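Arginine kinase (Anthopleura japonica, PDB 4RF6) catalyses the reversible transfer of phosphate from ATP to L-arginine, giving N(omega)-phospho-L-arginine and ADP, as a monomer built of two tandem phosphagen kinase repeats. Local coordinates at residues 384-389 with 415-420; 396-401 with 437-442; 426-429 with 433-436; 487-490 with 495-498. One frame throughout, in Å; residues are numbered along the deposited sequence.

Interaction 1: 384-389 with 415-420; sequences SLLRKY and SGVENL
Within the small, all-helical N-terminal domain of the second phosphagen kinase repeat, Leu386 near the start of helix 385-389 packs on the last turn of helix 409-418 at Gly416 and Val417. The backbones come closest here, with CA of Leu386 and CA of Gly416 6.7 Å apart. One methyl does the touching: CD2 of Leu386 rests on the backbone of Gly416, 3.7 Å from its C atom, and reaches Val417 CG2 at 4.0 Å. The leucine side chain is extended from the backbone, CG lying opposite the main-chain N (chi1 173°), and this carries the branch across to the neighbouring helix. Because Gly416 bears no side chain, the methyl can lie directly against its main chain.

Beside this apolar patch runs a polar one. Ser384 is the N-cap of helix 385-389, and its OG accepts a bond from Arg387 N at 3.2 Å, nearly straight at 163°. The same OG lies 2.7 Å from water 1, which in turn donates to Gly416 O at 2.6 Å. Just past the same end of helix 409-418, Asn419 folds back so that ND2 bonds in the carbonyl plane, on a lone pair, to Ser415 O at 3.0 Å; that oxygen also accepts from Asn419 N. Leu386 also touches Ile413 and, through CD1, Val426. The contact thus pairs a methyl packed on bare backbone with a water that gives Gly416 O a donor and ties it to the serine capping helix 385-389.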
loop_
_atom_site.group_PDB
_atom_site.type_symbol
_atom_site.label_atom_id
_atom_site.label_comp_id
_atom_site.label_asym_id
_atom_site.label_seq_id
_atom_site.Cartn_x
_atom_site.Cartn_y
_atom_site.Cartn_z
ATOM N N SER A 384 -4.818 -11.016 30.444
ATOM C CA SER A 384 -4.825 -11.703 29.155
ATOM C C SER A 384 -4.422 -13.170 29.323
ATOM O O SER A 384 -3.735 -13.527 30.285
ATOM C CB SER A 384 -3.871 -11.018 28.182
ATOM O OG SER A 384 -2.531 -11.129 28.624
ATOM N N LEU A 385 -4.860 -14.020 28.398
ATOM C CA LEU A 385 -4.461 -15.427 28.412
ATOM C C LEU A 385 -2.960 -15.540 28.149
ATOM O O LEU A 385 -2.316 -16.515 28.549
ATOM C CB LEU A 385 -5.240 -16.220 27.361
ATOM C CG LEU A 385 -6.762 -16.248 27.493
ATOM C CD1 LEU A 385 -7.396 -16.947 26.309
ATOM C CD2 LEU A 385 -7.172 -16.934 28.780
ATOM N N LEU A 386 -2.416 -14.539 27.462
ATOM C CA LEU A 386 -0.982 -14.445 27.221
ATOM C C LEU A 386 -0.225 -14.448 28.541
ATOM O O LEU A 386 0.690 -15.251 28.746
ATOM C CB LEU A 386 -0.650 -13.175 26.434
ATOM C CG LEU A 386 0.837 -12.862 26.268
ATOM C CD1 LEU A 386 1.545 -14.013 25.562
ATOM C CD2 LEU A 386 1.057 -11.545 25.514
ATOM N N ARG A 387 -0.615 -13.546 29.435
ATOM C CA ARG A 387 0.017 -13.433 30.741
ATOM C C ARG A 387 -0.192 -14.717 31.537
ATOM O O ARG A 387 0.714 -15.192 32.224
ATOM C CB ARG A 387 -0.580 -12.239 31.493
ATOM C CG ARG A 387 0.213 -11.767 32.709
ATOM C CD ARG A 387 -0.055 -12.615 33.944
ATOM N NE ARG A 387 0.463 -12.006 35.163
ATOM C CZ ARG A 387 -0.282 -11.314 36.016
ATOM N NH1 ARG A 387 -1.578 -11.147 35.782
ATOM N NH2 ARG A 387 0.268 -10.795 37.103
ATOM N N LYS A 388 -1.398 -15.267 31.443
ATOM C CA LYS A 388 -1.767 -16.453 32.204
ATOM C C LYS A 388 -0.860 -17.641 31.896
ATOM O O LYS A 388 -0.502 -18.404 32.794
ATOM C CB LYS A 388 -3.230 -16.828 31.932
ATOM C CG LYS A 388 -3.738 -18.005 32.763
ATOM C CD LYS A 388 -5.222 -18.238 32.540
ATOM C CE LYS A 388 -5.740 -19.345 33.441
ATOM N NZ LYS A 388 -7.158 -19.692 33.137
ATOM N N TYR A 389 -0.470 -17.783 30.630
ATOM C CA TYR A 389 0.220 -18.995 30.185
ATOM C C TYR A 389 1.694 -18.830 29.799
ATOM O O TYR A 389 2.456 -19.803 29.815
ATOM C CB TYR A 389 -0.574 -19.667 29.056
ATOM C CG TYR A 389 -1.899 -20.210 29.526
ATOM C CD1 TYR A 389 -1.955 -21.184 30.514
ATOM C CD2 TYR A 389 -3.093 -19.743 28.992
ATOM C CE1 TYR A 389 -3.160 -21.684 30.956
ATOM C CE2 TYR A 389 -4.307 -20.237 29.428
ATOM C CZ TYR A 389 -4.333 -21.206 30.408
ATOM O OH TYR A 389 -5.533 -21.701 30.850
ATOM N N SER A 415 0.938 -8.365 19.895
ATOM C CA SER A 415 -0.277 -7.585 20.105
ATOM C C SER A 415 -0.727 -7.592 21.564
ATOM O O SER A 415 -1.294 -6.610 22.051
ATOM C CB SER A 415 -1.405 -8.095 19.213
ATOM O OG SER A 415 -2.474 -7.166 19.183
ATOM N N GLY A 416 -0.486 -8.703 22.257
ATOM C CA GLY A 416 -0.844 -8.806 23.664
ATOM C C GLY A 416 0.165 -8.105 24.554
ATOM O O GLY A 416 -0.149 -7.710 25.681
ATOM N N VAL A 417 1.386 -7.958 24.047
ATOM C CA VAL A 417 2.418 -7.201 24.750
ATOM C C VAL A 417 2.202 -5.693 24.557
ATOM O O VAL A 417 2.366 -4.912 25.499
ATOM C CB VAL A 417 3.839 -7.632 24.320
ATOM C CG1 VAL A 417 4.893 -6.684 24.875
ATOM C CG2 VAL A 417 4.129 -9.049 24.789
ATOM N N GLU A 418 1.810 -5.290 23.346
ATOM C CA GLU A 418 1.532 -3.877 23.068
ATOM C C GLU A 418 0.170 -3.433 23.602
ATOM O O GLU A 418 -0.008 -2.281 24.003
ATOM C CB GLU A 418 1.625 -3.581 21.565
ATOM C CG GLU A 418 3.034 -3.658 20.995
ATOM C CD GLU A 418 3.985 -2.634 21.605
ATOM O OE1 GLU A 418 3.520 -1.555 22.030
ATOM O OE2 GLU A 418 5.199 -2.917 21.652
ATOM N N ASN A 419 -0.792 -4.349 23.599
ATOM C CA ASN A 419 -2.119 -4.060 24.121
ATOM C C ASN A 419 -2.417 -4.874 25.383
ATOM O O ASN A 419 -3.038 -5.935 25.316
ATOM C CB ASN A 419 -3.185 -4.312 23.050
ATOM C CG ASN A 419 -2.966 -3.477 21.798
ATOM O OD1 ASN A 419 -3.386 -2.319 21.728
ATOM N ND2 ASN A 419 -2.301 -4.060 20.803
ATOM N N LEU A 420 -1.981 -4.352 26.529
ATOM C CA LEU A 420 -2.088 -5.035 27.821
ATOM C C LEU A 420 -3.517 -5.460 28.156
ATOM O O LEU A 420 -3.731 -6.415 28.908
ATOM C CB LEU A 420 -1.550 -4.135 28.935
ATOM C CG LEU A 420 -0.113 -3.636 28.800
ATOM C CD1 LEU A 420 0.005 -2.165 29.177
ATOM C CD2 LEU A 420 0.803 -4.465 29.666
HETATM O O HOH W 1 -1.676 -8.894 27.422
#

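Interaction 2: 396-401 with 437-442; sequences DSLKDK and FAPLFD
The backbones of 396-401 and 437-442 approach most closely at Leu398 and Phe437, whose CA atoms are 6.9 Å apart, where the type I turn from Leu398 to Lys401 faces the residue that precedes helix 438-448. The ring of Phe437 carries much of the contact. Its CG stands opposite the carbonyl carbon and beside the backbone N (chi1 -51°), which directs the ring edge at the turn. Lys401 O lies in the ring plane at that edge, 3.6 Å from Phe437 CZ, and Leu398 O is near the plane too, 3.9 Å from Phe437 CE1, an arrangement consistent with weak attraction between the C-H rim and the carbonyl oxygens. In the all-helical N-terminal domain of the second repeat, this joins the turn that begins at Leu398 to the junction between helices 433-436 and 438-448, with Leu409 of helix 409-418 touching both Leu398 and Phe437. Aliphatic contacts add to this: Leu398 CB sits 4.2 Å from Phe437 CD1, while the CD1 branch of the same leucine reaches Pro439 CB, also at 4.2 Å. From Lys401 it is CB that approaches the ring, at 4.2 Å from Phe437 CE1; the end of its chain leads away from 437-442, and its side chain touches Leu436.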
loop_
_atom_site.group_PDB
_atom_site.type_symbol
_atom_site.label_atom_id
_atom_site.label_comp_id
_atom_site.label_asym_id
_atom_site.label_seq_id
_atom_site.Cartn_x
_atom_site.Cartn_y
_atom_site.Cartn_z
ATOM N N ASP A 396 11.650 -18.740 27.530
ATOM C CA ASP A 396 13.039 -19.075 27.248
ATOM C C ASP A 396 13.181 -20.276 26.308
ATOM O O ASP A 396 14.048 -20.283 25.429
ATOM C CB ASP A 396 13.819 -19.315 28.545
ATOM C CG ASP A 396 14.173 -18.027 29.261
ATOM O OD1 ASP A 396 14.383 -18.074 30.494
ATOM O OD2 ASP A 396 14.237 -16.972 28.594
ATOM N N SER A 397 12.326 -21.280 26.483
ATOM C CA SER A 397 12.395 -22.487 25.661
ATOM C C SER A 397 11.963 -22.247 24.212
ATOM O O SER A 397 12.305 -23.032 23.322
ATOM C CB SER A 397 11.582 -23.629 26.290
ATOM O OG SER A 397 10.239 -23.241 26.543
ATOM N N LEU A 398 11.234 -21.159 23.970
ATOM C CA LEU A 398 10.660 -20.904 22.644
ATOM C C LEU A 398 11.174 -19.646 21.927
ATOM O O LEU A 398 11.078 -19.553 20.702
ATOM C CB LEU A 398 9.128 -20.845 22.733
ATOM C CG LEU A 398 8.412 -22.112 23.219
ATOM C CD1 LEU A 398 6.918 -21.878 23.356
ATOM C CD2 LEU A 398 8.678 -23.277 22.273
ATOM N N LYS A 399 11.720 -18.691 22.677
ATOM C CA LYS A 399 12.015 -17.356 22.138
ATOM C C LYS A 399 12.953 -17.318 20.923
ATOM O O LYS A 399 12.994 -16.321 20.197
ATOM C CB LYS A 399 12.536 -16.426 23.243
ATOM C CG LYS A 399 13.880 -16.836 23.838
ATOM C CD LYS A 399 14.141 -16.131 25.162
ATOM C CE LYS A 399 15.610 -16.201 25.554
ATOM N NZ LYS A 399 16.449 -15.304 24.699
ATOM N N ASP A 400 13.692 -18.397 20.693
ATOM C CA ASP A 400 14.694 -18.413 19.631
ATOM C C ASP A 400 14.261 -19.244 18.426
ATOM O O ASP A 400 14.869 -19.173 17.352
ATOM C CB ASP A 400 16.023 -18.924 20.182
ATOM C CG ASP A 400 16.615 -18.001 21.230
ATOM O OD1 ASP A 400 16.555 -16.769 21.036
ATOM O OD2 ASP A 400 17.135 -18.512 22.246
ATOM N N LYS A 401 13.208 -20.032 18.608
ATOM C CA LYS A 401 12.680 -20.865 17.533
ATOM C C LYS A 401 11.878 -20.021 16.546
ATOM O O LYS A 401 11.208 -19.063 16.935
ATOM C CB LYS A 401 11.782 -21.966 18.099
ATOM C CG LYS A 401 12.459 -22.872 19.116
ATOM C CD LYS A 401 11.477 -23.908 19.634
ATOM C CE LYS A 401 12.202 -25.071 20.300
ATOM N NZ LYS A 401 11.316 -26.269 20.436
ATOM N N PHE A 437 4.916 -23.437 18.489
ATOM C CA PHE A 437 4.703 -22.760 19.763
ATOM C C PHE A 437 3.508 -23.356 20.514
ATOM O O PHE A 437 2.865 -22.682 21.315
ATOM C CB PHE A 437 4.542 -21.250 19.550
ATOM C CG PHE A 437 5.638 -20.640 18.711
ATOM C CD1 PHE A 437 6.958 -20.679 19.140
ATOM C CD2 PHE A 437 5.346 -20.030 17.494
ATOM C CE1 PHE A 437 7.976 -20.121 18.369
ATOM C CE2 PHE A 437 6.350 -19.473 16.716
ATOM C CZ PHE A 437 7.671 -19.519 17.152
ATOM N N ALA A 438 3.240 -24.633 20.259
ATOM C CA ALA A 438 2.166 -25.369 20.937
ATOM C C ALA A 438 2.118 -25.238 22.465
ATOM O O ALA A 438 1.022 -25.104 23.021
ATOM C CB ALA A 438 2.164 -26.853 20.525
ATOM N N PRO A 439 3.285 -25.294 23.156
ATOM C CA PRO A 439 3.213 -25.140 24.613
ATOM C C PRO A 439 2.478 -23.873 25.043
ATOM O O PRO A 439 1.916 -23.854 26.143
ATOM C CB PRO A 439 4.684 -25.078 25.026
ATOM C CG PRO A 439 5.362 -25.951 24.037
ATOM C CD PRO A 439 4.648 -25.670 22.728
ATOM N N LEU A 440 2.462 -22.847 24.194
ATOM C CA LEU A 440 1.665 -21.653 24.476
ATOM C C LEU A 440 0.274 -21.719 23.841
ATOM O O LEU A 440 -0.735 -21.481 24.514
ATOM C CB LEU A 440 2.378 -20.379 24.005
ATOM C CG LEU A 440 1.540 -19.124 24.271
ATOM C CD1 LEU A 440 1.323 -18.978 25.765
ATOM C CD2 LEU A 440 2.153 -17.853 23.693
ATOM N N PHE A 441 0.229 -22.028 22.545
ATOM C CA PHE A 441 -1.029 -22.033 21.799
ATOM C C PHE A 441 -2.043 -23.066 22.305
ATOM O O PHE A 441 -3.243 -22.781 22.338
ATOM C CB PHE A 441 -0.776 -22.232 20.298
ATOM C CG PHE A 441 -0.425 -20.963 19.560
ATOM C CD1 PHE A 441 0.901 -20.573 19.411
ATOM C CD2 PHE A 441 -1.426 -20.171 18.999
ATOM C CE1 PHE A 441 1.230 -19.410 18.733
ATOM C CE2 PHE A 441 -1.111 -19.010 18.317
ATOM C CZ PHE A 441 0.225 -18.628 18.181
ATOM N N ASP A 442 -1.578 -24.256 22.693
ATOM C CA ASP A 442 -2.493 -25.294 23.187
ATOM C C ASP A 442 -3.280 -24.792 24.387
ATOM O O ASP A 442 -4.488 -25.011 24.493
ATOM C CB ASP A 442 -1.734 -26.554 23.603
ATOM C CG ASP A 442 -1.166 -27.314 22.431
ATOM O OD1 ASP A 442 -1.440 -26.925 21.277
ATOM O OD2 ASP A 442 -0.455 -28.313 22.675
#

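Interaction 3: 426-429 with 433-436; sequences VYAG and CYTL
Ala428 and Tyr434 make the tight part of this contact, in which the loop 426-429 turns back on helix 433-436 after only three intervening residues. The methyl CB of Ala428 lies 3.4 Å from Tyr434 CE2 and 3.8 Å from CZ, approaching the ring obliquely. It also meets Cys433 CB at 3.9 Å, so one small methyl is wedged between a phenol ring and the start of the helix. The tyrosine reaches it because CG is turned beside its own backbone N, opposite the carbonyl carbon (chi1 -77°), which swings the ring back alongside the loop.

The sulfur of Cys433 forms the looser part. Its SG receives only a weak hydrogen bond from Gly429 N, 3.5 Å away and bent to 142°. The loop is more open to solvent at Tyr427, whose CB points away from the helix and whose ring instead meets Phe553 and Leu554 of helix 552-557.

The phenol oxygen of Tyr434 is anchored beyond the small domain, by a hydrogen bond with Ser628 O, and its ring meets those of Phe441 and His624. Helix 438-448 packs on Val426 and Ala428 through Phe441, while Cys412 of helix 409-418 touches Cys433 and bonds with the backbone of Tyr427. Ala428 and Gly429 add backbone bonds to Gly629 and Leu495, placing the contact where the helical domain meets the larger catalytic domain.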
loop_
_atom_site.group_PDB
_atom_site.type_symbol
_atom_site.label_atom_id
_atom_site.label_comp_id
_atom_site.label_asym_id
_atom_site.label_seq_id
_atom_site.Cartn_x
_atom_site.Cartn_y
_atom_site.Cartn_z
ATOM N N VAL A 426 -2.659 -13.348 21.586
ATOM C CA VAL A 426 -1.807 -14.195 20.754
ATOM C C VAL A 426 -2.399 -14.421 19.369
ATOM O O VAL A 426 -3.562 -14.818 19.224
ATOM C CB VAL A 426 -1.509 -15.538 21.429
ATOM C CG1 VAL A 426 -0.448 -16.293 20.649
ATOM C CG2 VAL A 426 -1.009 -15.304 22.842
ATOM N N TYR A 427 -1.590 -14.153 18.350
ATOM C CA TYR A 427 -2.002 -14.383 16.976
ATOM C C TYR A 427 -1.005 -15.345 16.357
ATOM O O TYR A 427 0.169 -15.311 16.704
ATOM C CB TYR A 427 -2.012 -13.065 16.204
ATOM C CG TYR A 427 -3.119 -12.118 16.613
ATOM C CD1 TYR A 427 -2.985 -11.284 17.721
ATOM C CD2 TYR A 427 -4.295 -12.060 15.892
ATOM C CE1 TYR A 427 -4.008 -10.412 18.092
ATOM C CE2 TYR A 427 -5.312 -11.197 16.249
ATOM C CZ TYR A 427 -5.172 -10.381 17.342
ATOM O OH TYR A 427 -6.206 -9.528 17.675
ATOM N N ALA A 428 -1.464 -16.214 15.459
ATOM C CA ALA A 428 -0.549 -17.097 14.730
ATOM C C ALA A 428 -0.186 -16.469 13.385
ATOM O O ALA A 428 -1.073 -16.026 12.650
ATOM C CB ALA A 428 -1.192 -18.469 14.520
ATOM N N GLY A 429 1.105 -16.423 13.059
ATOM C CA GLY A 429 1.542 -15.862 11.789
ATOM C C GLY A 429 1.425 -16.878 10.664
ATOM O O GLY A 429 1.362 -16.519 9.484
ATOM N N CYS A 433 3.055 -22.112 13.564
ATOM C CA CYS A 433 2.985 -21.523 14.900
ATOM C C CYS A 433 2.209 -22.383 15.898
ATOM O O CYS A 433 2.588 -22.482 17.068
ATOM C CB CYS A 433 2.337 -20.140 14.832
ATOM S SG CYS A 433 3.396 -18.862 14.104
ATOM N N TYR A 434 1.112 -22.982 15.442
ATOM C CA TYR A 434 0.261 -23.781 16.323
ATOM C C TYR A 434 0.963 -25.057 16.776
ATOM O O TYR A 434 0.591 -25.647 17.783
ATOM C CB TYR A 434 -1.068 -24.130 15.645
ATOM C CG TYR A 434 -2.061 -22.994 15.623
ATOM C CD1 TYR A 434 -2.772 -22.643 16.771
ATOM C CD2 TYR A 434 -2.291 -22.273 14.460
ATOM C CE1 TYR A 434 -3.681 -21.600 16.760
ATOM C CE2 TYR A 434 -3.209 -21.227 14.435
ATOM C CZ TYR A 434 -3.894 -20.896 15.587
ATOM O OH TYR A 434 -4.795 -19.856 15.564
ATOM N N THR A 435 1.972 -25.480 16.021
ATOM C CA THR A 435 2.753 -26.660 16.391
ATOM C C THR A 435 4.067 -26.272 17.063
ATOM O O THR A 435 4.420 -26.812 18.112
ATOM C CB THR A 435 3.055 -27.550 15.190
ATOM O OG1 THR A 435 1.829 -28.060 14.648
ATOM C CG2 THR A 435 3.922 -28.725 15.613
ATOM N N LEU A 436 4.789 -25.336 16.458
ATOM C CA LEU A 436 6.093 -24.940 16.979
ATOM C C LEU A 436 5.966 -24.238 18.322
ATOM O O LEU A 436 6.799 -24.431 19.206
ATOM C CB LEU A 436 6.833 -24.049 15.977
ATOM C CG LEU A 436 8.247 -23.607 16.357
ATOM C CD1 LEU A 436 9.078 -24.800 16.778
ATOM C CD2 LEU A 436 8.919 -22.893 15.194
#

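Interaction 4: 487-490 with 495-498; sequences ARNV and LTPG
Asn489, Leu495 and Thr496 bring together the two ends of a short loop in the catalytic domain of the second repeat, at the end of strand 479-488, a central strand of its eight-stranded antiparallel sheet. The CA atoms of Asn489 and Leu495 are the nearest pair, 6.8 Å apart. Asn489 has the most surface buried: its CG and CB both lie 3.8 Å from Leu495 CD2, and the two side chains cross at about a right angle, so a single leucine methyl lies against the amide group. Leu495 gets there with CG opposite its carbonyl carbon and beside its backbone N (chi1 -67°).

The amide is held from several sides. Asn489 ND2 bonds to Asp585 OD1 and to Leu627 O, while OD1 accepts from Gln586 N. These bonds tie the amide to the loop before strand 587-594 and to the residue just after strand 625-626, and fix its rotation. Thr496 stands across from it, also at about a right angle, its OG1 3.9 Å from Asn489 OD1. The contact is buried, and water 2 bridges it, lying 2.7 Å from Asn489 OD1, to which it probably donates, and accepting from Thr496 N at 2.9 Å.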
loop_
_atom_site.group_PDB
_atom_site.type_symbol
_atom_site.label_atom_id
_atom_site.label_comp_id
_atom_site.label_asym_id
_atom_site.label_seq_id
_atom_site.Cartn_x
_atom_site.Cartn_y
_atom_site.Cartn_z
ATOM N N ALA A 487 -15.023 -17.865 8.756
ATOM C CA ALA A 487 -13.698 -17.357 8.443
ATOM C C ALA A 487 -12.915 -18.498 7.814
ATOM O O ALA A 487 -12.984 -19.630 8.284
ATOM C CB ALA A 487 -13.001 -16.879 9.702
ATOM N N ARG A 488 -12.159 -18.207 6.761
ATOM C CA ARG A 488 -11.323 -19.227 6.137
ATOM C C ARG A 488 -10.001 -18.600 5.719
ATOM O O ARG A 488 -9.937 -17.395 5.449
ATOM C CB ARG A 488 -12.026 -19.841 4.923
ATOM C CG ARG A 488 -13.264 -20.689 5.228
ATOM C CD ARG A 488 -12.884 -22.011 5.901
ATOM N NE ARG A 488 -14.046 -22.882 6.080
ATOM C CZ ARG A 488 -14.793 -22.916 7.181
ATOM N NH1 ARG A 488 -14.499 -22.133 8.218
ATOM N NH2 ARG A 488 -15.835 -23.733 7.245
ATOM N N ASN A 489 -8.943 -19.406 5.688
ATOM C CA ASN A 489 -7.683 -18.948 5.117
ATOM C C ASN A 489 -7.227 -19.896 4.014
ATOM O O ASN A 489 -7.498 -21.097 4.077
ATOM C CB ASN A 489 -6.626 -18.753 6.203
ATOM C CG ASN A 489 -6.951 -17.575 7.114
ATOM O OD1 ASN A 489 -6.565 -16.437 6.839
ATOM N ND2 ASN A 489 -7.692 -17.838 8.187
ATOM N N VAL A 490 -6.568 -19.349 2.995
ATOM C CA VAL A 490 -6.243 -20.116 1.791
ATOM C C VAL A 490 -4.995 -20.983 1.977
ATOM O O VAL A 490 -3.951 -20.507 2.437
ATOM C CB VAL A 490 -6.096 -19.190 0.557
ATOM C CG1 VAL A 490 -5.767 -20.000 -0.682
ATOM C CG2 VAL A 490 -7.372 -18.395 0.329
ATOM N N LEU A 495 -0.631 -17.231 7.544
ATOM C CA LEU A 495 -1.916 -16.671 7.942
ATOM C C LEU A 495 -1.781 -15.161 7.788
ATOM O O LEU A 495 -0.689 -14.669 7.502
ATOM C CB LEU A 495 -2.290 -17.092 9.361
ATOM C CG LEU A 495 -2.576 -18.594 9.494
ATOM C CD1 LEU A 495 -2.516 -19.067 10.938
ATOM C CD2 LEU A 495 -3.935 -18.914 8.900
ATOM N N THR A 496 -2.879 -14.428 7.944
ATOM C CA THR A 496 -2.863 -12.973 7.767
ATOM C C THR A 496 -1.717 -12.209 8.468
ATOM O O THR A 496 -1.113 -11.319 7.858
ATOM C CB THR A 496 -4.242 -12.357 8.111
ATOM O OG1 THR A 496 -5.212 -12.824 7.159
ATOM C CG2 THR A 496 -4.191 -10.856 8.038
ATOM N N PRO A 497 -1.406 -12.544 9.739
ATOM C CA PRO A 497 -0.353 -11.754 10.398
ATOM C C PRO A 497 1.035 -11.977 9.810
ATOM O O PRO A 497 1.916 -11.138 10.022
ATOM C CB PRO A 497 -0.377 -12.274 11.838
ATOM C CG PRO A 497 -1.756 -12.844 12.020
ATOM C CD PRO A 497 -2.074 -13.453 10.689
ATOM N N GLY A 498 1.240 -13.088 9.104
ATOM C CA GLY A 498 2.567 -13.420 8.608
ATOM C C GLY A 498 2.738 -13.248 7.109
ATOM O O GLY A 498 3.802 -13.545 6.560
HETATM O O HOH W 2 -5.366 -15.493 9.052
#

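Interactions 1, 2 and 3 belong to the helical N-terminal domain of the second repeat, while interaction 4 lies in its catalytic domain. Interactions 1, 3 and 4 are buried; interaction 2 is partly exposed. Interactions 1 and 2 touch where Tyr389 CB packs on Leu440 CD1 of helix 438-448 at 3.9 Å, and interaction 3 is nested in the loop that interaction 2 closes, with Phe441 between them. Interactions 3 and 4 touch across the domain boundary, where Gly429 O and Leu495 N, 2.9 Å apart, probably form a hydrogen bond. Interactions 1 and 4 each use a bridging water, whereas interactions 2 and 3 rest on aromatic rings.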